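Local atomic coordinates of serine-rich Repeat Adhesion Glycoprotein (Srr1) (Streptococcus agalactiae, PDB entry 4MBO), a protein that binds fibrinogen as a serine-rich repeat adhesion glycoprotein, probably helping the bacterium attach to its host. Residues V230-T235 and Y284-K289; V173-M178 and E187-Q192; Q259-N264 and D272-S277. One frame throughout, in Å; residues are numbered along the deposited sequence. Where two conformers were deposited one is given.

Interaction 1 (V230-T235 and Y284-K289)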
loop_
_atom_site.group_PDB
_atom_site.type_symbol
_atom_site.label_atom_id
_atom_site.label_comp_id
_atom_site.label_asym_id
_atom_site.label_seq_id
_atom_site.Cartn_x
_atom_site.Cartn_y
_atom_site.Cartn_z
ATOM N N VAL A 230 -2.782 -10.711 -15.843
ATOM C CA VAL A 230 -1.369 -10.356 -15.936
ATOM C C VAL A 230 -1.149 -9.253 -16.950
ATOM O O VAL A 230 -1.631 -9.338 -18.076
ATOM C CB VAL A 230 -0.522 -11.576 -16.394
ATOM C CG1 VAL A 230 0.954 -11.219 -16.493
ATOM C CG2 VAL A 230 -0.708 -12.753 -15.453
ATOM N N LYS A 231 -0.411 -8.230 -16.533
ATOM C CA LYS A 231 -0.055 -7.100 -17.392
ATOM C C LYS A 231 1.434 -6.889 -17.200
ATOM O O LYS A 231 1.947 -6.958 -16.082
ATOM C CB LYS A 231 -0.832 -5.815 -17.009
ATOM C CG LYS A 231 -0.499 -4.595 -17.867
ATOM C CD LYS A 231 -1.479 -3.409 -17.701
ATOM C CE LYS A 231 -1.463 -2.832 -16.296
ATOM N NZ LYS A 231 -2.334 -1.605 -16.170
ATOM N N ILE A 232 2.145 -6.651 -18.309
ATOM C CA ILE A 232 3.591 -6.418 -18.298
ATOM C C ILE A 232 3.890 -5.060 -18.931
ATOM O O ILE A 232 3.473 -4.771 -20.062
ATOM C CB ILE A 232 4.362 -7.534 -19.043
ATOM C CG1 ILE A 232 3.883 -8.894 -18.569
ATOM C CG2 ILE A 232 5.862 -7.335 -18.911
ATOM C CD1 ILE A 232 4.522 -10.066 -19.270
ATOM N N LEU A 233 4.597 -4.230 -18.180
ATOM C CA LEU A 233 4.985 -2.904 -18.607
ATOM C C LEU A 233 6.488 -2.759 -18.661
ATOM O O LEU A 233 7.209 -3.424 -17.928
ATOM C CB LEU A 233 4.423 -1.832 -17.637
ATOM C CG LEU A 233 2.949 -1.914 -17.347
ATOM C CD1 LEU A 233 2.573 -0.902 -16.284
ATOM C CD2 LEU A 233 2.112 -1.709 -18.589
ATOM N N LYS A 234 6.968 -1.915 -19.582
ATOM C CA LYS A 234 8.406 -1.637 -19.725
ATOM C C LYS A 234 8.657 -0.152 -19.441
ATOM O O LYS A 234 7.916 0.727 -19.927
ATOM C CB LYS A 234 8.909 -1.991 -21.137
ATOM C CG LYS A 234 10.389 -1.725 -21.372
ATOM C CD LYS A 234 10.790 -2.127 -22.784
ATOM C CE LYS A 234 12.167 -1.617 -23.160
ATOM N NZ LYS A 234 12.192 -0.137 -23.244
ATOM N N THR A 235 9.712 0.124 -18.672
ATOM C CA THR A 235 10.090 1.498 -18.310
ATOM C C THR A 235 11.574 1.561 -17.881
ATOM O O THR A 235 12.197 0.535 -17.607
ATOM C CB THR A 235 9.202 2.032 -17.136
ATOM O OG1 THR A 235 9.316 3.453 -17.029
ATOM C CG2 THR A 235 9.578 1.358 -15.845
ATOM N N TYR A 284 11.173 -3.991 -16.230
ATOM C CA TYR A 284 9.818 -4.428 -16.492
ATOM C C TYR A 284 9.048 -4.491 -15.181
ATOM O O TYR A 284 9.621 -4.671 -14.113
ATOM C CB TYR A 284 9.754 -5.805 -17.149
ATOM C CG TYR A 284 10.408 -5.874 -18.503
ATOM C CD1 TYR A 284 9.769 -5.380 -19.625
ATOM C CD2 TYR A 284 11.664 -6.414 -18.650
ATOM C CE1 TYR A 284 10.361 -5.401 -20.866
ATOM C CE2 TYR A 284 12.260 -6.485 -19.892
ATOM C CZ TYR A 284 11.614 -5.975 -20.993
ATOM O OH TYR A 284 12.231 -6.021 -22.232
ATOM N N VAL A 285 7.747 -4.265 -15.269
ATOM C CA VAL A 285 6.850 -4.394 -14.138
ATOM C C VAL A 285 5.776 -5.403 -14.565
ATOM O O VAL A 285 5.112 -5.234 -15.586
ATOM C CB VAL A 285 6.231 -3.066 -13.758
ATOM C CG1 VAL A 285 5.317 -3.258 -12.580
ATOM C CG2 VAL A 285 7.310 -2.025 -13.469
ATOM N N VAL A 286 5.607 -6.456 -13.772
ATOM C CA VAL A 286 4.593 -7.464 -14.008
ATOM C C VAL A 286 3.525 -7.309 -12.935
ATOM O O VAL A 286 3.818 -7.431 -11.722
ATOM C CB VAL A 286 5.149 -8.891 -13.959
ATOM C CG1 VAL A 286 3.993 -9.870 -14.174
ATOM C CG2 VAL A 286 6.260 -9.072 -14.977
ATOM N N LEU A 287 2.297 -6.999 -13.329
ATOM C CA LEU A 287 1.209 -6.853 -12.384
ATOM C C LEU A 287 0.340 -8.086 -12.460
ATOM O O LEU A 287 -0.104 -8.466 -13.541
ATOM C CB LEU A 287 0.370 -5.629 -12.676
ATOM C CG LEU A 287 1.106 -4.280 -12.656
ATOM C CD1 LEU A 287 1.711 -3.935 -13.990
ATOM C CD2 LEU A 287 0.092 -3.224 -12.247
ATOM N N VAL A 288 0.145 -8.743 -11.334
ATOM C CA VAL A 288 -0.704 -9.931 -11.229
ATOM C C VAL A 288 -1.861 -9.645 -10.273
ATOM O O VAL A 288 -1.628 -9.346 -9.086
ATOM C CB VAL A 288 0.105 -11.140 -10.738
ATOM C CG1 VAL A 288 -0.792 -12.347 -10.448
ATOM C CG2 VAL A 288 1.201 -11.488 -11.729
ATOM N N LYS A 289 -3.083 -9.700 -10.789
ATOM C CA LYS A 289 -4.261 -9.547 -9.931
ATOM C C LYS A 289 -4.919 -10.906 -9.826
ATOM O O LYS A 289 -5.166 -11.573 -10.842
ATOM C CB LYS A 289 -5.254 -8.529 -10.475
ATOM C CG LYS A 289 -6.415 -8.295 -9.525
ATOM C CD LYS A 289 -7.417 -7.264 -10.019
ATOM C CE LYS A 289 -6.859 -5.855 -9.980
ATOM N NZ LYS A 289 -7.902 -4.861 -10.372
#
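K231 and L287 are joined by both of their backbone amides, K231 N giving to L287 O at 3.0 Å and L287 N to K231 O at 2.8 Å. L233 and V285 form the next such hydrogen-bonded pair, with L233 N 2.8 Å from V285 O and the bond nearly straight (170°). Between these pairs, CA-H groups of V230, I232, Y284 and V286 point at the carbonyl oxygens of the neighbouring hydrogen-bonded pairs, Y284 CA lying 3.1 Å from L233 O. The two strands run antiparallel (162°) in one sheet of the C-terminal beta sandwich of the adhesin, where strand 283-290 lies between 229-235 and 186-202. V286 and V288 touch I213 of the second sheet, so the face of V230, I232, V286 and V288 is turned toward that sheet. Apolar packing follows on both faces. On this face V230 CG1 meets V286 CG1 at 4.1 Å; on the face of K231, L233, V285 and L287, the methyls L233 CD1 and L287 CD1 touch at 3.9 Å. K231 turns at chi3 (64°), which sets CE beside L287 CD1, the two side chains pointing the same way. Alkyl-aromatic packing ends the pair: in the conformer given, K234 CB, CG and CD pass obliquely by the Y284 ring, CG coming within 3.7 Å of CE1, while L233 O lies at the ring edge. Y284 also stacks on W273 and meets Y260 edge-to-face.

Interaction 2 (V173-M178 and E187-Q192)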
loop_
_atom_site.group_PDB
_atom_site.type_symbol
_atom_site.label_atom_id
_atom_site.label_comp_id
_atom_site.label_asym_id
_atom_site.label_seq_id
_atom_site.Cartn_x
_atom_site.Cartn_y
_atom_site.Cartn_z
ATOM N N VAL A 173 15.693 -8.166 -8.547
ATOM C CA VAL A 173 14.238 -8.264 -8.570
ATOM C C VAL A 173 13.645 -7.844 -7.233
ATOM O O VAL A 173 14.309 -7.925 -6.171
ATOM C CB VAL A 173 13.829 -9.744 -8.909
ATOM C CG1 VAL A 173 14.132 -10.664 -7.716
ATOM C CG2 VAL A 173 12.367 -9.881 -9.331
ATOM N N ARG A 174 12.391 -7.425 -7.270
ATOM C CA ARG A 174 11.634 -7.093 -6.050
ATOM C C ARG A 174 10.157 -7.280 -6.316
ATOM O O ARG A 174 9.718 -7.106 -7.443
ATOM C CB ARG A 174 11.943 -5.667 -5.569
ATOM C CG ARG A 174 11.251 -5.293 -4.277
ATOM C CD ARG A 174 11.746 -3.959 -3.724
ATOM N NE ARG A 174 11.612 -2.891 -4.717
ATOM C CZ ARG A 174 12.004 -1.631 -4.520
ATOM N NH1 ARG A 174 12.518 -1.270 -3.347
ATOM N NH2 ARG A 174 11.885 -0.736 -5.498
ATOM N N SER A 175 9.376 -7.666 -5.312
ATOM C CA SER A 175 7.943 -7.791 -5.491
ATOM C C SER A 175 7.219 -7.304 -4.262
ATOM O O SER A 175 7.838 -7.149 -3.240
ATOM C CB SER A 175 7.567 -9.214 -5.810
ATOM O OG SER A 175 7.869 -10.054 -4.688
ATOM N N ARG A 176 5.930 -7.045 -4.393
ATOM C CA ARG A 176 5.128 -6.521 -3.282
ATOM C C ARG A 176 3.645 -6.725 -3.508
ATOM O O ARG A 176 3.150 -6.547 -4.603
ATOM C CB ARG A 176 5.437 -5.017 -3.172
ATOM C CG ARG A 176 4.926 -4.326 -1.941
ATOM C CD ARG A 176 5.453 -2.886 -1.887
ATOM N NE ARG A 176 5.180 -2.395 -0.559
ATOM C CZ ARG A 176 4.175 -1.614 -0.221
ATOM N NH1 ARG A 176 4.003 -1.349 1.059
ATOM N NH2 ARG A 176 3.328 -1.123 -1.118
ATOM N N ILE A 177 2.905 -7.097 -2.451
ATOM C CA ILE A 177 1.486 -7.083 -2.496
ATOM C C ILE A 177 1.180 -5.640 -2.126
ATOM O O ILE A 177 1.454 -5.191 -0.990
ATOM C CB ILE A 177 0.864 -8.056 -1.485
ATOM C CG1 ILE A 177 1.234 -9.478 -1.888
ATOM C CG2 ILE A 177 -0.617 -7.823 -1.425
ATOM C CD1 ILE A 177 0.770 -10.570 -0.952
ATOM N N MET A 178 0.708 -4.868 -3.097
ATOM C CA MET A 178 0.529 -3.444 -2.856
ATOM C C MET A 178 -0.896 -2.948 -2.853
ATOM O O MET A 178 -1.142 -1.751 -2.700
ATOM C CB MET A 178 1.413 -2.638 -3.812
ATOM C CG MET A 178 1.345 -3.058 -5.260
ATOM S SD MET A 178 -0.293 -2.949 -5.951
ATOM C CE MET A 178 -0.557 -1.137 -5.895
ATOM N N GLU A 187 -6.328 -9.210 -4.698
ATOM C CA GLU A 187 -5.050 -8.662 -4.311
ATOM C C GLU A 187 -4.238 -8.431 -5.556
ATOM O O GLU A 187 -4.374 -9.159 -6.563
ATOM C CB GLU A 187 -4.278 -9.546 -3.327
ATOM C CG GLU A 187 -3.739 -10.824 -3.873
ATOM C CD GLU A 187 -3.139 -11.760 -2.813
ATOM O OE1 GLU A 187 -1.955 -12.172 -2.959
ATOM O OE2 GLU A 187 -3.850 -12.122 -1.874
ATOM N N THR A 188 -3.410 -7.399 -5.499
ATOM C CA THR A 188 -2.526 -7.076 -6.598
ATOM C C THR A 188 -1.093 -7.242 -6.121
ATOM O O THR A 188 -0.642 -6.586 -5.179
ATOM C CB THR A 188 -2.738 -5.642 -7.117
ATOM O OG1 THR A 188 -4.113 -5.457 -7.509
ATOM C CG2 THR A 188 -1.831 -5.357 -8.295
ATOM N N TYR A 189 -0.382 -8.111 -6.824
ATOM C CA TYR A 189 0.987 -8.475 -6.547
ATOM C C TYR A 189 1.817 -7.992 -7.714
ATOM O O TYR A 189 1.668 -8.476 -8.854
ATOM C CB TYR A 189 1.070 -10.024 -6.396
ATOM C CG TYR A 189 2.479 -10.559 -6.219
ATOM C CD1 TYR A 189 3.187 -10.334 -5.052
ATOM C CD2 TYR A 189 3.094 -11.312 -7.208
ATOM C CE1 TYR A 189 4.465 -10.834 -4.860
ATOM C CE2 TYR A 189 4.364 -11.815 -7.024
ATOM C CZ TYR A 189 5.050 -11.588 -5.855
ATOM O OH TYR A 189 6.344 -12.068 -5.661
ATOM N N ILE A 190 2.728 -7.098 -7.429
ATOM C CA ILE A 190 3.548 -6.490 -8.462
ATOM C C ILE A 190 5.009 -6.879 -8.329
ATOM O O ILE A 190 5.566 -6.915 -7.222
ATOM C CB ILE A 190 3.398 -4.965 -8.449
ATOM C CG1 ILE A 190 1.946 -4.603 -8.698
ATOM C CG2 ILE A 190 4.289 -4.344 -9.532
ATOM C CD1 ILE A 190 1.685 -3.125 -8.875
ATOM N N THR A 191 5.617 -7.204 -9.476
ATOM C CA THR A 191 6.989 -7.580 -9.563
ATOM C C THR A 191 7.768 -6.584 -10.399
ATOM O O THR A 191 7.347 -6.257 -11.529
ATOM C CB THR A 191 7.133 -8.983 -10.210
ATOM O OG1 THR A 191 6.444 -9.954 -9.389
ATOM C CG2 THR A 191 8.582 -9.391 -10.261
ATOM N N GLN A 192 8.877 -6.092 -9.850
ATOM C CA GLN A 192 9.791 -5.229 -10.601
ATOM C C GLN A 192 10.986 -6.068 -11.034
ATOM O O GLN A 192 11.649 -6.705 -10.212
ATOM C CB GLN A 192 10.281 -4.066 -9.789
ATOM C CG GLN A 192 9.177 -3.115 -9.376
ATOM C CD GLN A 192 9.676 -2.068 -8.398
ATOM O OE1 GLN A 192 10.626 -2.315 -7.624
ATOM N NE2 GLN A 192 9.021 -0.910 -8.387
#
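R174 reaches Q192 with CG anti to its backbone N and a turn at chi3 (55°) that swings NE toward the glutamine; S175, by contrast, holds OG between its backbone N and carbonyl carbon (chi1 65°), pointing at Y189. R174 NE and NH2 both donate to Q192 OE1, at 3.1 and 2.9 Å. The oxygen lies in the guanidinium plane, NH2 meeting one of its lone pairs and NE coming in tilted, with the guanidinium and amide planes 44° apart. On the other face of the sheet S175 OG and Y189 OH are hydrogen-bonded at 2.7 Å, and I177 CG1 sits at the edge of the tyrosine ring, 3.8 Å from CD1. M178 brings SD to 3.5 Å from I190 CD1. Paired amides R174–Q192 and R176–I190 hold together this antiparallel beta hairpin of strands 169-181 and 186-202. N159 O and D242 take further guanidinium hydrogens of R174, T241 O accepts from Q192 NE2, and S299 OG bonds both Y189 OH and T191 OG1. A buried arginine is thus gripped from several directions; the salt bridge to D242 probably offsets part of its charge, in a setting where a bound calcium ion lies about 6 Å from the arginine side chain.

Interaction 3 (Q259-N264 and D272-S277)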
loop_
_atom_site.group_PDB
_atom_site.type_symbol
_atom_site.label_atom_id
_atom_site.label_comp_id
_atom_site.label_asym_id
_atom_site.label_seq_id
_atom_site.Cartn_x
_atom_site.Cartn_y
_atom_site.Cartn_z
ATOM N N GLN A 259 3.990 -9.000 -26.121
ATOM C CA GLN A 259 5.284 -9.448 -26.552
ATOM C C GLN A 259 5.829 -10.637 -25.760
ATOM O O GLN A 259 6.551 -11.490 -26.321
ATOM C CB GLN A 259 6.254 -8.278 -26.438
ATOM C CG GLN A 259 7.670 -8.579 -26.868
ATOM C CD GLN A 259 8.580 -7.375 -26.708
ATOM O OE1 GLN A 259 8.160 -6.315 -26.238
ATOM N NE2 GLN A 259 9.832 -7.534 -27.099
ATOM N N TYR A 260 5.465 -10.711 -24.492
ATOM C CA TYR A 260 6.027 -11.717 -23.590
ATOM C C TYR A 260 4.973 -12.643 -23.062
ATOM O O TYR A 260 4.463 -12.455 -21.955
ATOM C CB TYR A 260 6.759 -11.036 -22.437
ATOM C CG TYR A 260 7.891 -10.186 -22.908
ATOM C CD1 TYR A 260 9.090 -10.769 -23.272
ATOM C CD2 TYR A 260 7.778 -8.809 -22.991
ATOM C CE1 TYR A 260 10.131 -10.009 -23.745
ATOM C CE2 TYR A 260 8.811 -8.046 -23.445
ATOM C CZ TYR A 260 9.988 -8.637 -23.793
ATOM O OH TYR A 260 11.003 -7.873 -24.280
ATOM N N SER A 261 4.660 -13.639 -23.857
ATOM C CA SER A 261 3.711 -14.646 -23.449
ATOM C C SER A 261 4.230 -15.399 -22.215
ATOM O O SER A 261 5.437 -15.419 -21.923
ATOM C CB SER A 261 3.437 -15.607 -24.590
ATOM O OG SER A 261 4.591 -16.335 -24.998
ATOM N N TYR A 262 3.312 -16.023 -21.508
ATOM C CA TYR A 262 3.683 -16.732 -20.318
ATOM C C TYR A 262 2.929 -18.028 -20.218
ATOM O O TYR A 262 1.873 -18.207 -20.850
ATOM C CB TYR A 262 3.430 -15.858 -19.088
ATOM C CG TYR A 262 1.963 -15.517 -18.826
ATOM C CD1 TYR A 262 1.137 -16.374 -18.104
ATOM C CD2 TYR A 262 1.390 -14.331 -19.318
ATOM C CE1 TYR A 262 -0.223 -16.089 -17.897
ATOM C CE2 TYR A 262 0.040 -14.031 -19.104
ATOM C CZ TYR A 262 -0.763 -14.909 -18.400
ATOM O OH TYR A 262 -2.091 -14.670 -18.134
ATOM N N THR A 263 3.485 -18.953 -19.445
ATOM C CA THR A 263 2.799 -20.200 -19.130
ATOM C C THR A 263 2.264 -20.076 -17.706
ATOM O O THR A 263 2.785 -19.302 -16.882
ATOM C CB THR A 263 3.700 -21.443 -19.246
ATOM O OG1 THR A 263 4.814 -21.315 -18.391
ATOM C CG2 THR A 263 4.178 -21.611 -20.646
ATOM N N ASN A 264 1.198 -20.813 -17.427
ATOM C CA ASN A 264 0.567 -20.731 -16.095
ATOM C C ASN A 264 -0.090 -22.070 -15.838
ATOM O O ASN A 264 -1.091 -22.424 -16.498
ATOM C CB ASN A 264 -0.462 -19.601 -16.090
ATOM C CG ASN A 264 -1.178 -19.442 -14.775
ATOM O OD1 ASN A 264 -0.979 -20.210 -13.847
ATOM N ND2 ASN A 264 -2.046 -18.415 -14.700
ATOM N N ASP A 272 9.269 -15.935 -20.193
ATOM C CA ASP A 272 10.566 -15.989 -20.891
ATOM C C ASP A 272 10.843 -14.575 -21.426
ATOM O O ASP A 272 10.049 -14.045 -22.213
ATOM C CB ASP A 272 10.425 -16.952 -22.071
ATOM C CG ASP A 272 11.694 -17.158 -22.870
ATOM O OD1 ASP A 272 12.729 -16.479 -22.674
ATOM O OD2 ASP A 272 11.610 -18.043 -23.793
ATOM N N TRP A 273 11.930 -13.958 -20.973
ATOM C CA TRP A 273 12.291 -12.615 -21.450
ATOM C C TRP A 273 12.922 -12.618 -22.845
ATOM O O TRP A 273 13.215 -11.558 -23.393
ATOM C CB TRP A 273 13.124 -11.867 -20.435
ATOM C CG TRP A 273 12.380 -11.626 -19.157
ATOM C CD1 TRP A 273 12.685 -12.150 -17.938
ATOM C CD2 TRP A 273 11.226 -10.784 -18.961
ATOM N NE1 TRP A 273 11.805 -11.683 -16.993
ATOM C CE2 TRP A 273 10.862 -10.893 -17.611
ATOM C CE3 TRP A 273 10.432 -10.005 -19.808
ATOM C CZ2 TRP A 273 9.762 -10.216 -17.070
ATOM C CZ3 TRP A 273 9.317 -9.342 -19.266
ATOM C CH2 TRP A 273 9.013 -9.448 -17.918
ATOM N N LYS A 274 13.145 -13.808 -23.376
ATOM C CA LYS A 274 13.585 -13.977 -24.786
ATOM C C LYS A 274 14.961 -13.420 -25.077
ATOM O O LYS A 274 15.284 -13.095 -26.250
ATOM C CB LYS A 274 12.591 -13.358 -25.753
ATOM C CG LYS A 274 11.155 -13.775 -25.570
ATOM C CD LYS A 274 10.313 -13.167 -26.672
ATOM C CE LYS A 274 8.832 -13.244 -26.386
ATOM N NZ LYS A 274 8.303 -14.615 -26.135
ATOM N N THR A 275 15.781 -13.349 -24.040
ATOM C CA THR A 275 17.158 -12.859 -24.131
ATOM C C THR A 275 17.930 -13.268 -22.926
ATOM O O THR A 275 17.339 -13.591 -21.893
ATOM C CB THR A 275 17.218 -11.309 -24.253
ATOM O OG1 THR A 275 18.594 -10.884 -24.406
ATOM C CG2 THR A 275 16.587 -10.643 -23.039
ATOM N N ASN A 276 19.263 -13.336 -23.060
ATOM C CA ASN A 276 20.103 -13.565 -21.909
ATOM C C ASN A 276 20.671 -12.240 -21.319
ATOM O O ASN A 276 21.429 -12.267 -20.360
ATOM C CB ASN A 276 21.258 -14.504 -22.270
ATOM C CG ASN A 276 22.251 -13.844 -23.188
ATOM O OD1 ASN A 276 21.866 -13.179 -24.142
ATOM N ND2 ASN A 276 23.529 -13.968 -22.871
ATOM N N SER A 277 20.245 -11.111 -21.878
ATOM C CA SER A 277 20.734 -9.810 -21.454
ATOM C C SER A 277 19.641 -8.761 -21.487
ATOM O O SER A 277 18.905 -8.646 -22.472
ATOM C CB SER A 277 21.876 -9.374 -22.377
ATOM O OG SER A 277 22.441 -8.134 -21.976
HETATM O O HOH W 1 5.963 -14.366 -26.851
HETATM O O HOH W 2 13.407 -8.795 -23.433
HETATM O O HOH W 3 7.126 -18.065 -20.893
HETATM O O HOH W 4 7.724 -14.852 -23.482
#
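Y260 and W273 belong to an aromatic cluster, completed by Y284, at the margin of the C-terminal beta sandwich. They form a T-shaped (edge-to-face) pair: the six-membered ring of W273 directs its edge at the face of Y260, with centroids of the Y260 and W273 six-membered rings 5.1 Å apart and planes at 63°. W273 CE3 stands over that face toward the rim, 3.8 Å from Y260 CD1, and Q259 CG lies over the opposite face. The same CD1 has D272 O at the ring edge, 3.6 Å away. No direct hydrogen bond crosses the contact; waters carry the polar links. Water 2 joins the tip of the tyrosine to the backbone, 2.7 Å from Y260 OH and 2.8 Å from W273 O. Water 4 is more fully used: it donates to S261 O at 2.8 Å and to D272 O at 2.8 Å, and accepts from K274 NZ at 2.7 Å. The end of K274 is modelled too close to Q259 O, however, so the placing of NZ is uncertain. D272 OD1 accepts from K274 N in an Asx turn, the amide lying above the carboxylate plane; N208 ND2 gives a second bond to the same oxygen. W273 NE1 donates to T211 OG1 of strand 210-215. The contact thereby connects the chain entering strand 262-264 with the turn leaving strand 269-272, while Y260 and W273 both rest on I232 of strand 229-235.

From the N terminus, interaction 2 closes first, as the short-range hairpin of strands 169-181 and 186-202. Interaction 1 opens later, at 230-235, and closes a long loop at 284-289; interaction 3 is nested within that loop and in series with interaction 2. Strand 283-290 lies beside strand 186-202 in the sheet, with probable backbone hydrogen bonds from V286 to T191 and from Y189 to V288, so interactions 1 and 2 are neighbouring parts of one sheet. Interaction 3 meets interaction 1 where Y284 OH and Y260 OH are probably hydrogen-bonded at 3.0 Å, tying the region around strands 262-264 and 269-272, in the second sheet, to the first.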